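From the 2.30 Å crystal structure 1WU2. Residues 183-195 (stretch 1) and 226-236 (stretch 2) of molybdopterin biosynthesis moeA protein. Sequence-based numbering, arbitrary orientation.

Stretch 1 (183-195) PKVGIIITGSELI
Stretch 2, residues 226-236: EPILYGVLPDD

Two parallel β-strands, 184-190 and 226-233, pair edge to edge through a backbone ladder interrupted by one β-bulge, and a serine-aspartate clasp closes its C-terminal end. Their axes cross at -31°; the stretches bury 861 Å².

Lys 184 pairs with Glu 226, and the register holds to Ile 187 with Leu 229. Val 185 N donates to Glu 226 O (3.0 Å), Ile 228 N to Val 185 O (3.0 Å) and Tyr 230 N to Ile 187 O (3.2 Å). The bulge shifts the register by one, pairing Ile 189 with Val 232; Gly 231 (86/180) suits it, since positive phi favours glycine. Ile 189 N to Gly 231 O (3.3 Å, weak) and Leu 233 N to Ile 189 O (3.0 Å) resume the ladder.

Val 185, Ile 187, Ile 189, Pro 227, Leu 229 and Val 232 share one face; Lys 184, Thr 190, Glu 226, Ile 228 and Leu 233 the other. β-branched Ile 187 and Ile 188 (both m, t) suit extended backbone: buried Ile 187 packs CD1 on Pro 227 CB (3.9 Å), Ile 188 CG2 on buried Leu 233 CD2 (3.7 Å). Gly 186 leaves room for the Tyr 230 ring edge.

Gly 191 (141/121) adopts angles that call for glycine. Beyond it, the Ser 192 hydroxyl both accepts and donates: Asp 235 N donates to Ser 192 OG (3.2 Å), which donates weakly to Asp 235 OD1 (3.3 Å).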

# COMPACT_ATOMS: atom_id res chain seq x y z
N PRO A 183 -4.82 -12.70 12.43
CA PRO A 183 -5.25 -14.08 12.20
C PRO A 183 -4.05 -14.96 11.86
O PRO A 183 -3.25 -14.60 10.99
CB PRO A 183 -6.19 -13.97 10.99
CG PRO A 183 -6.62 -12.56 10.95
CD PRO A 183 -5.49 -11.76 11.52
N LYS A 184 -3.93 -16.09 12.54
CA LYS A 184 -2.89 -17.06 12.23
C LYS A 184 -3.33 -17.86 11.01
O LYS A 184 -4.40 -18.46 11.02
CB LYS A 184 -2.65 -17.97 13.43
CG LYS A 184 -2.10 -17.25 14.66
CD LYS A 184 -2.34 -18.04 15.95
CE LYS A 184 -2.68 -17.14 17.14
NZ LYS A 184 -3.76 -17.72 18.00
N VAL A 185 -2.52 -17.86 9.96
CA VAL A 185 -2.82 -18.54 8.71
C VAL A 185 -1.79 -19.64 8.47
O VAL A 185 -0.63 -19.34 8.19
CB VAL A 185 -2.79 -17.56 7.52
CG1 VAL A 185 -3.02 -18.28 6.19
CG2 VAL A 185 -3.81 -16.45 7.72
N GLY A 186 -2.22 -20.89 8.57
CA GLY A 186 -1.36 -22.03 8.28
C GLY A 186 -1.07 -22.15 6.80
O GLY A 186 -1.89 -21.78 5.96
N ILE A 187 0.11 -22.68 6.47
CA ILE A 187 0.53 -22.87 5.09
C ILE A 187 1.15 -24.26 4.94
O ILE A 187 2.24 -24.51 5.45
CB ILE A 187 1.55 -21.78 4.67
CG1 ILE A 187 0.89 -20.39 4.66
CG2 ILE A 187 2.14 -22.08 3.29
CD1 ILE A 187 1.84 -19.24 4.41
N ILE A 188 0.44 -25.15 4.25
CA ILE A 188 0.93 -26.49 3.94
C ILE A 188 1.19 -26.59 2.45
O ILE A 188 0.28 -26.40 1.66
CB ILE A 188 -0.11 -27.57 4.30
CG1 ILE A 188 -0.54 -27.47 5.76
CG2 ILE A 188 0.44 -28.95 4.02
CD1 ILE A 188 -1.78 -28.29 6.08
N ILE A 189 2.42 -26.89 2.06
CA ILE A 189 2.73 -27.16 0.66
C ILE A 189 2.70 -28.68 0.47
O ILE A 189 3.07 -29.43 1.37
CB ILE A 189 4.10 -26.56 0.25
CG1 ILE A 189 4.03 -25.04 0.05
CG2 ILE A 189 4.58 -27.15 -1.05
CD1 ILE A 189 3.13 -24.27 0.98
N THR A 190 2.24 -29.13 -0.70
CA THR A 190 2.15 -30.57 -1.00
C THR A 190 2.73 -30.86 -2.39
O THR A 190 2.54 -30.08 -3.32
CB THR A 190 0.66 -31.03 -0.91
OG1 THR A 190 0.40 -31.60 0.38
CG2 THR A 190 0.34 -32.17 -1.88
N GLY A 191 3.43 -31.99 -2.50
CA GLY A 191 4.04 -32.41 -3.76
C GLY A 191 5.40 -33.04 -3.57
O GLY A 191 6.31 -32.40 -3.05
N SER A 192 5.55 -34.30 -4.01
CA SER A 192 6.82 -35.02 -3.95
C SER A 192 7.80 -34.48 -4.99
O SER A 192 9.01 -34.59 -4.85
CB SER A 192 6.61 -36.52 -4.20
OG SER A 192 5.41 -36.99 -3.60
N GLU A 193 7.23 -33.93 -6.06
CA GLU A 193 7.94 -33.14 -7.06
C GLU A 193 8.74 -31.97 -6.49
O GLU A 193 9.81 -31.64 -7.00
CB GLU A 193 6.94 -32.59 -8.09
CG GLU A 193 5.57 -32.25 -7.51
CD GLU A 193 4.85 -31.13 -8.24
OE1 GLU A 193 5.31 -30.72 -9.33
OE2 GLU A 193 3.81 -30.67 -7.71
N LEU A 194 8.23 -31.34 -5.44
CA LEU A 194 8.78 -30.08 -4.93
C LEU A 194 10.12 -30.23 -4.19
O LEU A 194 10.36 -31.22 -3.50
CB LEU A 194 7.76 -29.36 -4.06
CG LEU A 194 6.51 -28.92 -4.83
CD1 LEU A 194 5.33 -28.73 -3.91
CD2 LEU A 194 6.77 -27.65 -5.62
N ILE A 195 10.97 -29.22 -4.35
CA ILE A 195 12.32 -29.20 -3.79
C ILE A 195 12.68 -27.77 -3.36
O ILE A 195 12.21 -26.80 -3.96
CB ILE A 195 13.34 -29.75 -4.84
CG1 ILE A 195 14.57 -30.36 -4.16
CG2 ILE A 195 13.75 -28.68 -5.86
CD1 ILE A 195 14.77 -31.83 -4.49
N GLU A 226 -0.65 -13.45 10.26
CA GLU A 226 0.63 -14.02 10.67
C GLU A 226 0.75 -15.41 10.04
O GLU A 226 0.03 -16.32 10.44
CB GLU A 226 0.68 -14.14 12.19
CG GLU A 226 1.96 -14.75 12.75
CD GLU A 226 1.89 -15.03 14.25
OE1 GLU A 226 0.81 -14.85 14.85
OE2 GLU A 226 2.92 -15.44 14.83
N PRO A 227 1.63 -15.59 9.06
CA PRO A 227 1.80 -16.90 8.42
C PRO A 227 2.58 -17.86 9.31
O PRO A 227 3.54 -17.45 9.95
CB PRO A 227 2.59 -16.57 7.15
CG PRO A 227 3.37 -15.37 7.51
CD PRO A 227 2.55 -14.59 8.49
N ILE A 228 2.15 -19.12 9.33
CA ILE A 228 2.82 -20.16 10.10
C ILE A 228 3.12 -21.34 9.18
O ILE A 228 2.20 -21.97 8.66
CB ILE A 228 1.94 -20.58 11.29
CG1 ILE A 228 1.96 -19.50 12.37
CG2 ILE A 228 2.43 -21.90 11.90
CD1 ILE A 228 0.62 -19.23 12.99
N LEU A 229 4.40 -21.63 9.00
CA LEU A 229 4.85 -22.66 8.07
C LEU A 229 4.81 -24.04 8.70
O LEU A 229 5.33 -24.25 9.80
CB LEU A 229 6.29 -22.39 7.63
CG LEU A 229 6.58 -21.12 6.82
CD1 LEU A 229 6.86 -19.94 7.74
CD2 LEU A 229 7.75 -21.37 5.87
N TYR A 230 4.18 -24.99 8.00
CA TYR A 230 4.25 -26.40 8.37
C TYR A 230 5.11 -27.18 7.37
O TYR A 230 5.27 -28.40 7.50
CB TYR A 230 2.84 -26.99 8.47
CG TYR A 230 2.05 -26.36 9.60
CD1 TYR A 230 2.04 -26.94 10.87
CD2 TYR A 230 1.33 -25.19 9.40
CE1 TYR A 230 1.32 -26.36 11.91
CE2 TYR A 230 0.61 -24.61 10.43
CZ TYR A 230 0.61 -25.20 11.69
OH TYR A 230 -0.11 -24.63 12.72
N GLY A 231 5.66 -26.48 6.39
CA GLY A 231 6.65 -27.04 5.47
C GLY A 231 6.08 -27.76 4.27
O GLY A 231 4.86 -27.87 4.10
N VAL A 232 6.99 -28.26 3.44
CA VAL A 232 6.65 -29.04 2.25
C VAL A 232 6.49 -30.50 2.65
O VAL A 232 7.34 -31.06 3.35
CB VAL A 232 7.74 -28.94 1.16
CG1 VAL A 232 7.35 -29.71 -0.09
CG2 VAL A 232 8.03 -27.48 0.83
N LEU A 233 5.40 -31.12 2.20
CA LEU A 233 5.08 -32.51 2.54
C LEU A 233 5.03 -33.36 1.27
O LEU A 233 4.74 -32.84 0.20
CB LEU A 233 3.71 -32.57 3.23
CG LEU A 233 3.63 -32.37 4.75
CD1 LEU A 233 4.61 -31.31 5.26
CD2 LEU A 233 2.21 -32.00 5.13
N PRO A 234 5.31 -34.66 1.38
CA PRO A 234 5.15 -35.56 0.23
C PRO A 234 3.69 -35.92 -0.02
O PRO A 234 2.85 -35.73 0.86
CB PRO A 234 5.96 -36.80 0.63
CG PRO A 234 6.52 -36.53 2.00
CD PRO A 234 5.76 -35.38 2.58
N ASP A 235 3.40 -36.43 -1.21
CA ASP A 235 2.07 -36.95 -1.54
C ASP A 235 1.85 -38.26 -0.79
O ASP A 235 2.23 -39.34 -1.27
CB ASP A 235 1.92 -37.16 -3.05
CG ASP A 235 1.87 -35.85 -3.82
OD1 ASP A 235 2.59 -35.73 -4.84
OD2 ASP A 235 1.14 -34.88 -3.49
N ASP A 236 1.26 -38.16 0.40
CA ASP A 236 1.07 -39.30 1.29
C ASP A 236 -0.09 -39.00 2.24
O ASP A 236 0.01 -38.10 3.06
CB ASP A 236 2.35 -39.57 2.07
CG ASP A 236 2.30 -40.87 2.85
OD1 ASP A 236 1.64 -40.91 3.91
OD2 ASP A 236 2.90 -41.91 2.48
O HOH W 1 5.54 -23.77 4.58